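Local coordinates for 2-aminomuconate 6-semialdehyde dehydrogenase (Burkholderia cenocepacia, PDB 4U3W), which probably catalyses, as an aldehyde dehydrogenase, the oxidation of 2-aminomuconate 6-semialdehyde to 2-aminomuconate, at residues Y360-G374 / M391-C404. Residues are numbered along the deposited sequence; the frame is centred on the assembly and turned at random. Where two conformers were deposited one is given.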
ATOM      1  N   TYR A 360       6.820  24.014 -40.761  1.00 42.23           N
ATOM      2  CA  TYR A 360       8.002  23.796 -39.937  1.00 40.27           C
ATOM      3  C   TYR A 360       9.167  23.302 -40.771  1.00 41.16           C
ATOM      4  O   TYR A 360      10.320  23.635 -40.470  1.00 42.13           O
ATOM      5  CB  TYR A 360       7.736  22.791 -38.809  1.00 36.86           C
ATOM      6  CG  TYR A 360       7.176  23.475 -37.594  1.00 39.21           C
ATOM      7  CD1 TYR A 360       7.988  24.275 -36.800  1.00 41.69           C
ATOM      8  CD2 TYR A 360       5.844  23.330 -37.235  1.00 39.11           C
ATOM      9  CE1 TYR A 360       7.492  24.926 -35.699  1.00 41.11           C
ATOM     10  CE2 TYR A 360       5.341  23.976 -36.123  1.00 40.84           C
ATOM     11  CZ  TYR A 360       6.171  24.768 -35.361  1.00 41.68           C
ATOM     12  OH  TYR A 360       5.692  25.410 -34.238  1.00 42.51           O
ATOM     13  N   PHE A 361       8.893  22.501 -41.801  1.00 39.99           N
ATOM     14  CA  PHE A 361      10.004  21.977 -42.607  1.00 40.05           C
ATOM     15  C   PHE A 361      10.729  23.131 -43.271  1.00 42.55           C
ATOM     16  O   PHE A 361      11.967  23.158 -43.292  1.00 41.29           O
ATOM     17  CB  PHE A 361       9.528  20.985 -43.667  1.00 39.99           C
ATOM     18  CG  PHE A 361       9.232  19.602 -43.114  1.00 40.88           C
ATOM     19  CD1 PHE A 361       9.203  19.378 -41.751  1.00 37.18           C
ATOM     20  CD2 PHE A 361       8.983  18.541 -43.962  1.00 40.54           C
ATOM     21  CE1 PHE A 361       8.921  18.128 -41.265  1.00 35.82           C
ATOM     22  CE2 PHE A 361       8.723  17.309 -43.483  1.00 36.30           C
ATOM     23  CZ  PHE A 361       8.683  17.097 -42.133  1.00 35.36           C
ATOM     24  N   ARG A 362       9.956  24.108 -43.773  1.00 43.16           N
ATOM     25  CA  ARG A 362      10.550  25.307 -44.341  1.00 43.84           C
ATOM     26  C   ARG A 362      11.268  26.131 -43.268  1.00 44.14           C
ATOM     27  O   ARG A 362      12.356  26.661 -43.509  1.00 43.21           O
ATOM     28  CB  ARG A 362       9.483  26.178 -45.067  1.00 46.38           C
ATOM     29  CG  ARG A 362       8.903  25.520 -46.318  1.00 46.17           C
ATOM     30  CD  ARG A 362       8.038  26.473 -47.183  1.00 55.97           C
ATOM     31  NE  ARG A 362       6.853  26.995 -46.504  1.00 54.08           N
ATOM     32  CZ  ARG A 362       5.707  26.323 -46.366  1.00 53.60           C
ATOM     33  NH1 ARG A 362       5.590  25.081 -46.834  1.00 52.22           N
ATOM     34  NH2 ARG A 362       4.676  26.895 -45.746  1.00 54.27           N
ATOM     35  N   LEU A 363      10.675  26.254 -42.078  1.00 45.51           N
ATOM     36  CA  LEU A 363      11.351  27.000 -41.002  1.00 47.31           C
ATOM     37  C   LEU A 363      12.709  26.389 -40.596  1.00 47.01           C
ATOM     38  O   LEU A 363      13.671  27.135 -40.374  1.00 45.92           O
ATOM     39  CB  LEU A 363      10.448  27.101 -39.771  1.00 46.08           C
ATOM     40  CG  LEU A 363      11.080  27.813 -38.582  1.00 48.93           C
ATOM     41  CD1 LEU A 363      11.453  29.249 -38.911  1.00 52.22           C
ATOM     42  CD2 LEU A 363      10.221  27.729 -37.336  1.00 49.97           C
ATOM     43  N   ALA A 364      12.791  25.050 -40.491  1.00 45.88           N
ATOM     44  CA  ALA A 364      14.065  24.381 -40.164  1.00 42.64           C
ATOM     45  C   ALA A 364      15.143  24.775 -41.153  1.00 45.11           C
ATOM     46  O   ALA A 364      16.273  25.110 -40.759  1.00 46.25           O
ATOM     47  CB  ALA A 364      13.920  22.841 -40.136  1.00 39.27           C
ATOM     48  N   VAL A 365      14.802  24.770 -42.436  1.00 45.03           N
ATOM     49  CA  VAL A 365      15.769  25.191 -43.454  1.00 47.58           C
ATOM     50  C   VAL A 365      16.233  26.675 -43.259  1.00 50.52           C
ATOM     51  O   VAL A 365      17.436  26.981 -43.388  1.00 50.40           O
ATOM     52  CB  VAL A 365      15.189  25.009 -44.901  1.00 50.53           C
ATOM     53  CG1 VAL A 365      16.092  25.663 -45.930  1.00 53.05           C
ATOM     54  CG2 VAL A 365      15.027  23.544 -45.229  1.00 47.25           C
ATOM     55  N   GLU A 366      15.300  27.595 -42.968  1.00 51.11           N
ATOM     56  CA  GLU A 366      15.697  28.992 -42.681  1.00 55.49           C
ATOM     57  C   GLU A 366      16.587  29.105 -41.417  1.00 51.87           C
ATOM     58  O   GLU A 366      17.452  29.980 -41.339  1.00 51.82           O
ATOM     59  CB  GLU A 366      14.453  29.896 -42.549  1.00 56.47           C
ATOM     60  N   GLU A 367      16.377  28.218 -40.433  1.00 49.40           N
ATOM     61  CA  GLU A 367      17.153  28.258 -39.200  1.00 51.24           C
ATOM     62  C   GLU A 367      18.525  27.594 -39.399  1.00 51.99           C
ATOM     63  O   GLU A 367      19.320  27.532 -38.453  1.00 52.69           O
ATOM     64  CB  GLU A 367      16.405  27.579 -38.024  1.00 46.72           C
ATOM     65  CG  GLU A 367      15.151  28.312 -37.578  1.00 49.48           C
ATOM     66  CD  GLU A 367      14.540  27.817 -36.266  1.00 50.74           C
ATOM     67  OE1 GLU A 367      14.292  26.596 -36.098  1.00 50.18           O
ATOM     68  OE2 GLU A 367      14.270  28.686 -35.401  1.00 52.46           O
ATOM     69  N   GLY A 368      18.796  27.096 -40.610  1.00 50.91           N
ATOM     70  CA  GLY A 368      20.118  26.561 -40.931  1.00 50.17           C
ATOM     71  C   GLY A 368      20.319  25.049 -40.820  1.00 48.39           C
ATOM     72  O   GLY A 368      21.463  24.563 -40.738  1.00 47.34           O
ATOM     73  N   ALA A 369      19.208  24.301 -40.811  1.00 47.43           N
ATOM     74  CA  ALA A 369      19.257  22.831 -40.704  1.00 47.14           C
ATOM     75  C   ALA A 369      19.812  22.197 -41.987  1.00 46.55           C
ATOM     76  O   ALA A 369      19.596  22.712 -43.095  1.00 45.91           O
ATOM     77  CB  ALA A 369      17.839  22.247 -40.385  1.00 37.48           C
ATOM     78  N   THR A 370      20.544  21.106 -41.812  1.00 43.73           N
ATOM     79  CA  THR A 370      20.935  20.195 -42.882  1.00 45.32           C
ATOM     80  C   THR A 370      19.879  19.116 -43.026  1.00 46.22           C
ATOM     81  O   THR A 370      19.619  18.395 -42.053  1.00 44.37           O
ATOM     82  CB  THR A 370      22.273  19.525 -42.555  1.00 49.54           C
ATOM     83  OG1 THR A 370      23.302  20.516 -42.532  1.00 50.83           O
ATOM     84  CG2 THR A 370      22.608  18.437 -43.563  1.00 51.23           C
ATOM     85  N   VAL A 371      19.296  18.960 -44.211  1.00 46.65           N
ATOM     86  CA  VAL A 371      18.261  17.943 -44.411  1.00 47.42           C
ATOM     87  C   VAL A 371      18.898  16.629 -44.821  1.00 47.64           C
ATOM     88  O   VAL A 371      19.283  16.447 -45.972  1.00 46.39           O
ATOM     89  CB  VAL A 371      17.228  18.346 -45.482  1.00 48.48           C
ATOM     90  CG1 VAL A 371      16.168  17.259 -45.641  1.00 45.42           C
ATOM     91  CG2 VAL A 371      16.581  19.687 -45.122  1.00 49.94           C
ATOM     92  N   VAL A 372      18.995  15.716 -43.857  1.00 46.59           N
ATOM     93  CA  VAL A 372      19.644  14.426 -44.068  1.00 44.98           C
ATOM     94  C   VAL A 372      18.771  13.531 -44.948  1.00 41.23           C
ATOM     95  O   VAL A 372      19.259  12.861 -45.837  1.00 39.51           O
ATOM     96  CB  VAL A 372      19.928  13.725 -42.709  1.00 47.45           C
ATOM     97  CG1 VAL A 372      20.364  12.287 -42.920  1.00 47.39           C
ATOM     98  CG2 VAL A 372      20.989  14.518 -41.907  1.00 47.56           C
ATOM     99  N   THR A 373      17.470  13.533 -44.692  1.00 39.20           N
ATOM    100  CA  THR A 373      16.550  12.831 -45.569  1.00 39.64           C
ATOM    101  C   THR A 373      15.151  13.459 -45.475  1.00 40.19           C
ATOM    102  O   THR A 373      14.831  14.145 -44.492  1.00 41.85           O
ATOM    103  CB  THR A 373      16.483  11.306 -45.225  1.00 38.59           C
ATOM    104  OG1 THR A 373      15.698  10.643 -46.222  1.00 40.77           O
ATOM    105  CG2 THR A 373      15.827  11.063 -43.845  1.00 33.23           C
ATOM    106  N   GLY A 374      14.324  13.269 -46.498  1.00 41.55           N
ATOM    107  CA  GLY A 374      12.957  13.772 -46.426  1.00 40.29           C
ATOM    108  C   GLY A 374      12.814  15.275 -46.617  1.00 40.36           C
ATOM    109  O   GLY A 374      13.421  15.830 -47.492  1.00 38.53           O
ATOM    110  N   MET A 391       7.132  12.870 -46.096  1.00 32.75           N
ATOM    111  CA  MET A 391       8.215  11.876 -45.951  0.58 32.87           C
ATOM    112  C   MET A 391       8.859  11.944 -44.560  1.00 33.12           C
ATOM    113  O   MET A 391       8.938  13.020 -43.955  1.00 34.85           O
ATOM    114  CB  MET A 391       9.314  12.063 -47.040  0.58 34.29           C
ATOM    115  CG  MET A 391       8.878  11.809 -48.499  0.58 34.67           C
ATOM    116  SD  MET A 391       8.003  10.257 -48.811  0.58 31.89           S
ATOM    117  CE  MET A 391       9.344   9.095 -48.879  0.58 28.01           C
ATOM    118  N   PRO A 392       9.342  10.783 -44.059  1.00 32.01           N
ATOM    119  CA  PRO A 392      10.167  10.774 -42.843  1.00 31.92           C
ATOM    120  C   PRO A 392      11.341  11.737 -42.978  1.00 30.75           C
ATOM    121  O   PRO A 392      12.018  11.698 -43.986  1.00 30.24           O
ATOM    122  CB  PRO A 392      10.717   9.326 -42.765  1.00 34.70           C
ATOM    123  CG  PRO A 392       9.967   8.522 -43.765  1.00 35.07           C
ATOM    124  CD  PRO A 392       9.315   9.478 -44.751  1.00 31.40           C
ATOM    125  N   THR A 393      11.598  12.563 -41.971  1.00 31.10           N
ATOM    126  CA  THR A 393      12.590  13.630 -42.113  1.00 30.10           C
ATOM    127  C   THR A 393      13.580  13.613 -40.951  1.00 30.63           C
ATOM    128  O   THR A 393      13.190  13.377 -39.825  1.00 32.77           O
ATOM    129  CB  THR A 393      11.871  15.004 -42.219  1.00 34.10           C
ATOM    130  OG1 THR A 393      11.009  14.965 -43.358  1.00 33.57           O
ATOM    131  CG2 THR A 393      12.835  16.162 -42.349  1.00 33.01           C
ATOM    132  N   ILE A 394      14.866  13.787 -41.257  1.00 33.83           N
ATOM    133  CA  ILE A 394      15.923  13.890 -40.255  1.00 35.40           C
ATOM    134  C   ILE A 394      16.698  15.195 -40.490  1.00 38.33           C
ATOM    135  O   ILE A 394      17.096  15.476 -41.610  1.00 38.65           O
ATOM    136  CB  ILE A 394      16.902  12.676 -40.350  1.00 34.50           C
ATOM    137  CG1 ILE A 394      16.194  11.333 -40.092  1.00 32.74           C
ATOM    138  CG2 ILE A 394      18.122  12.838 -39.434  1.00 32.80           C
ATOM    139  CD1 ILE A 394      17.121  10.136 -40.535  1.00 36.59           C
ATOM    140  N   TRP A 395      16.892  15.993 -39.435  1.00 40.20           N
ATOM    141  CA  TRP A 395      17.721  17.211 -39.489  1.00 39.43           C
ATOM    142  C   TRP A 395      18.975  17.088 -38.611  1.00 41.05           C
ATOM    143  O   TRP A 395      18.975  16.339 -37.625  1.00 38.60           O
ATOM    144  CB  TRP A 395      16.953  18.418 -39.005  1.00 39.19           C
ATOM    145  CG  TRP A 395      15.758  18.784 -39.838  1.00 40.49           C
ATOM    146  CD1 TRP A 395      15.672  18.786 -41.196  1.00 40.57           C
ATOM    147  CD2 TRP A 395      14.467  19.178 -39.343  1.00 39.78           C
ATOM    148  NE1 TRP A 395      14.398  19.162 -41.580  1.00 40.72           N
ATOM    149  CE2 TRP A 395      13.647  19.411 -40.460  1.00 39.45           C
ATOM    150  CE3 TRP A 395      13.942  19.368 -38.064  1.00 41.88           C
ATOM    151  CZ2 TRP A 395      12.324  19.809 -40.337  1.00 40.95           C
ATOM    152  CZ3 TRP A 395      12.633  19.751 -37.936  1.00 44.62           C
ATOM    153  CH2 TRP A 395      11.839  19.988 -39.073  1.00 44.01           C
ATOM    154  N   THR A 396      20.019  17.845 -38.964  1.00 40.96           N
ATOM    155  CA  THR A 396      21.110  18.152 -38.043  1.00 40.32           C
ATOM    156  C   THR A 396      21.507  19.645 -38.103  1.00 43.71           C
ATOM    157  O   THR A 396      20.985  20.406 -38.936  1.00 44.53           O
ATOM    158  CB  THR A 396      22.392  17.283 -38.339  1.00 47.03           C
ATOM    159  OG1 THR A 396      22.774  17.462 -39.700  1.00 45.88           O
ATOM    160  CG2 THR A 396      22.125  15.805 -38.110  1.00 45.33           C
ATOM    161  N   GLY A 397      22.423  20.076 -37.232  1.00 43.07           N
ATOM    162  CA  GLY A 397      22.984  21.426 -37.358  1.00 46.06           C
ATOM    163  C   GLY A 397      22.260  22.560 -36.657  1.00 47.45           C
ATOM    164  O   GLY A 397      22.685  23.692 -36.729  1.00 50.99           O
ATOM    165  N   LEU A 398      21.169  22.284 -35.960  1.00 45.35           N
ATOM    166  CA  LEU A 398      20.444  23.359 -35.260  1.00 46.22           C
ATOM    167  C   LEU A 398      20.875  23.483 -33.780  1.00 45.84           C
ATOM    168  O   LEU A 398      21.100  22.476 -33.113  1.00 46.34           O
ATOM    169  CB  LEU A 398      18.940  23.111 -35.360  1.00 42.63           C
ATOM    170  CG  LEU A 398      18.367  23.101 -36.782  1.00 40.28           C
ATOM    171  CD1 LEU A 398      16.895  22.669 -36.769  1.00 41.58           C
ATOM    172  CD2 LEU A 398      18.495  24.519 -37.392  1.00 40.12           C
ATOM    173  N   PRO A 399      20.984  24.720 -33.265  1.00 46.34           N
ATOM    174  CA  PRO A 399      21.322  24.941 -31.851  1.00 47.38           C
ATOM    175  C   PRO A 399      20.113  24.682 -30.949  1.00 45.06           C
ATOM    176  O   PRO A 399      18.998  24.737 -31.469  1.00 46.12           O
ATOM    177  CB  PRO A 399      21.733  26.420 -31.813  1.00 51.85           C
ATOM    178  CG  PRO A 399      20.899  27.058 -32.919  1.00 52.82           C
ATOM    179  CD  PRO A 399      20.870  25.998 -34.018  1.00 51.84           C
ATOM    180  N   ASP A 400      20.337  24.448 -29.655  1.00 42.73           N
ATOM    181  CA  ASP A 400      19.263  24.114 -28.709  1.00 45.97           C
ATOM    182  C   ASP A 400      18.170  25.189 -28.637  1.00 46.95           C
ATOM    183  O   ASP A 400      17.011  24.921 -28.243  1.00 46.44           O
ATOM    184  CB  ASP A 400      19.863  23.874 -27.306  1.00 49.34           C
ATOM    185  CG  ASP A 400      20.648  22.549 -27.211  1.00 53.03           C
ATOM    186  OD1 ASP A 400      20.767  21.832 -28.231  1.00 53.22           O
ATOM    187  OD2 ASP A 400      21.132  22.224 -26.102  1.00 54.93           O
ATOM    188  N   SER A 401      18.530  26.398 -29.067  1.00 48.29           N
ATOM    189  CA  SER A 401      17.642  27.554 -29.042  1.00 49.98           C
ATOM    190  C   SER A 401      16.700  27.658 -30.240  1.00 49.93           C
ATOM    191  O   SER A 401      15.796  28.502 -30.244  1.00 49.70           O
ATOM    192  CB  SER A 401      18.496  28.819 -28.987  1.00 53.46           C
ATOM    193  OG  SER A 401      19.295  28.851 -30.151  1.00 54.85           O
ATOM    194  N   ALA A 402      16.920  26.846 -31.273  1.00 49.76           N
ATOM    195  CA  ALA A 402      16.123  26.975 -32.506  1.00 49.19           C
ATOM    196  C   ALA A 402      14.654  26.592 -32.268  1.00 45.75           C
ATOM    197  O   ALA A 402      14.351  25.709 -31.448  1.00 42.15           O
ATOM    198  CB  ALA A 402      16.709  26.133 -33.622  1.00 49.16           C
ATOM    199  N   ARG A 403      13.737  27.297 -32.956  1.00 45.42           N
ATOM    200  CA  ARG A 403      12.312  27.001 -32.806  1.00 43.42           C
ATOM    201  C   ARG A 403      12.020  25.540 -33.213  1.00 43.15           C
ATOM    202  O   ARG A 403      11.185  24.872 -32.609  1.00 46.24           O
ATOM    203  CB  ARG A 403      11.445  27.986 -33.611  1.00 43.86           C
ATOM    204  CG  ARG A 403      11.588  29.458 -33.173  1.00 47.49           C
ATOM    205  CD  ARG A 403      10.671  30.369 -34.021  1.00 51.27           C
ATOM    206  NE  ARG A 403       9.338  29.778 -34.017  1.00 53.17           N
ATOM    207  CZ  ARG A 403       8.421  29.956 -34.958  1.00 52.51           C
ATOM    208  NH1 ARG A 403       8.668  30.715 -36.012  1.00 52.21           N
ATOM    209  NH2 ARG A 403       7.258  29.356 -34.837  1.00 52.12           N
ATOM    210  N   CYS A 404      12.716  25.039 -34.221  1.00 41.89           N
ATOM    211  CA  CYS A 404      12.403  23.703 -34.721  1.00 40.55           C
ATOM    212  C   CYS A 404      12.840  22.580 -33.799  1.00 36.56           C
ATOM    213  O   CYS A 404      12.394  21.451 -34.008  1.00 36.67           O
ATOM    214  CB  CYS A 404      13.011  23.484 -36.119  1.00 44.56           C
ATOM    215  SG  CYS A 404      12.006  24.379 -37.396  1.00 45.64           S
TER
HETATM  216  O   HOH W   1      13.091  20.576 -43.774  1.00 38.63           O
HETATM  217  O   HOH W   2      21.836  26.655 -37.140  1.00 48.40           O
HETATM  218  O   HOH W   3      12.811  10.182 -46.228  1.00 38.88           O
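The indole of Trp395 packs against Ala364 and Phe361 of helix 351-366. Its CB lies 4.0 Å from Thr370 O, and its CG meets the methyl of Ala369. CD1 has Val371 CG2 alongside, near the ring plane, while NE1 donates to a water that in turn donates to Phe361 O, so one solvent molecule ties the indole to the helix. CE2 and CZ2 lie closest to Ala364 CB, which sits over one face of the six-membered ring, 3.5 Å from the centroid and 15° off the normal, a clear CH-pi contact. Trp395 CZ2 is also 3.5 Å from Phe361 CD1, and CH2, the tip, meets the same atom; the Phe361 and Trp395 rings meet obliquely. CG anti to the carbonyl carbon (chi1 -63°) carries the indole against the helix.

The Glu367 carboxylate bridges two successive backbone N-H groups through syn lone pairs: OE1 accepts from Cys404 N and OE2 from Arg403 N, both at 2.9 Å, which fixes the group's rotation. Arg403 turns its guanidinium to Glu407 instead, one face lying against Leu363 CD2. Gly368, at positive phi, ends the helix in a Schellman motif, Gly368 N bonding Val365 O and Ala369 N bonding Ala364 O.

The strands pair antiparallel: Thr370 and Thr396 exchange two backbone bonds, Thr370 N to Thr396 O measuring 3.0 Å. Val372 N then bonds Ile394 O, but Ile394 N bonds Thr373 O (3.3 Å); this one-residue shift is a beta bulge. Strand 370-373 thus forms the antiparallel border of an otherwise parallel seven-stranded sheet, helix 351-366 covering the Trp395 face, in what is, judging by the family, the catalytic domain of the aldehyde dehydrogenase fold.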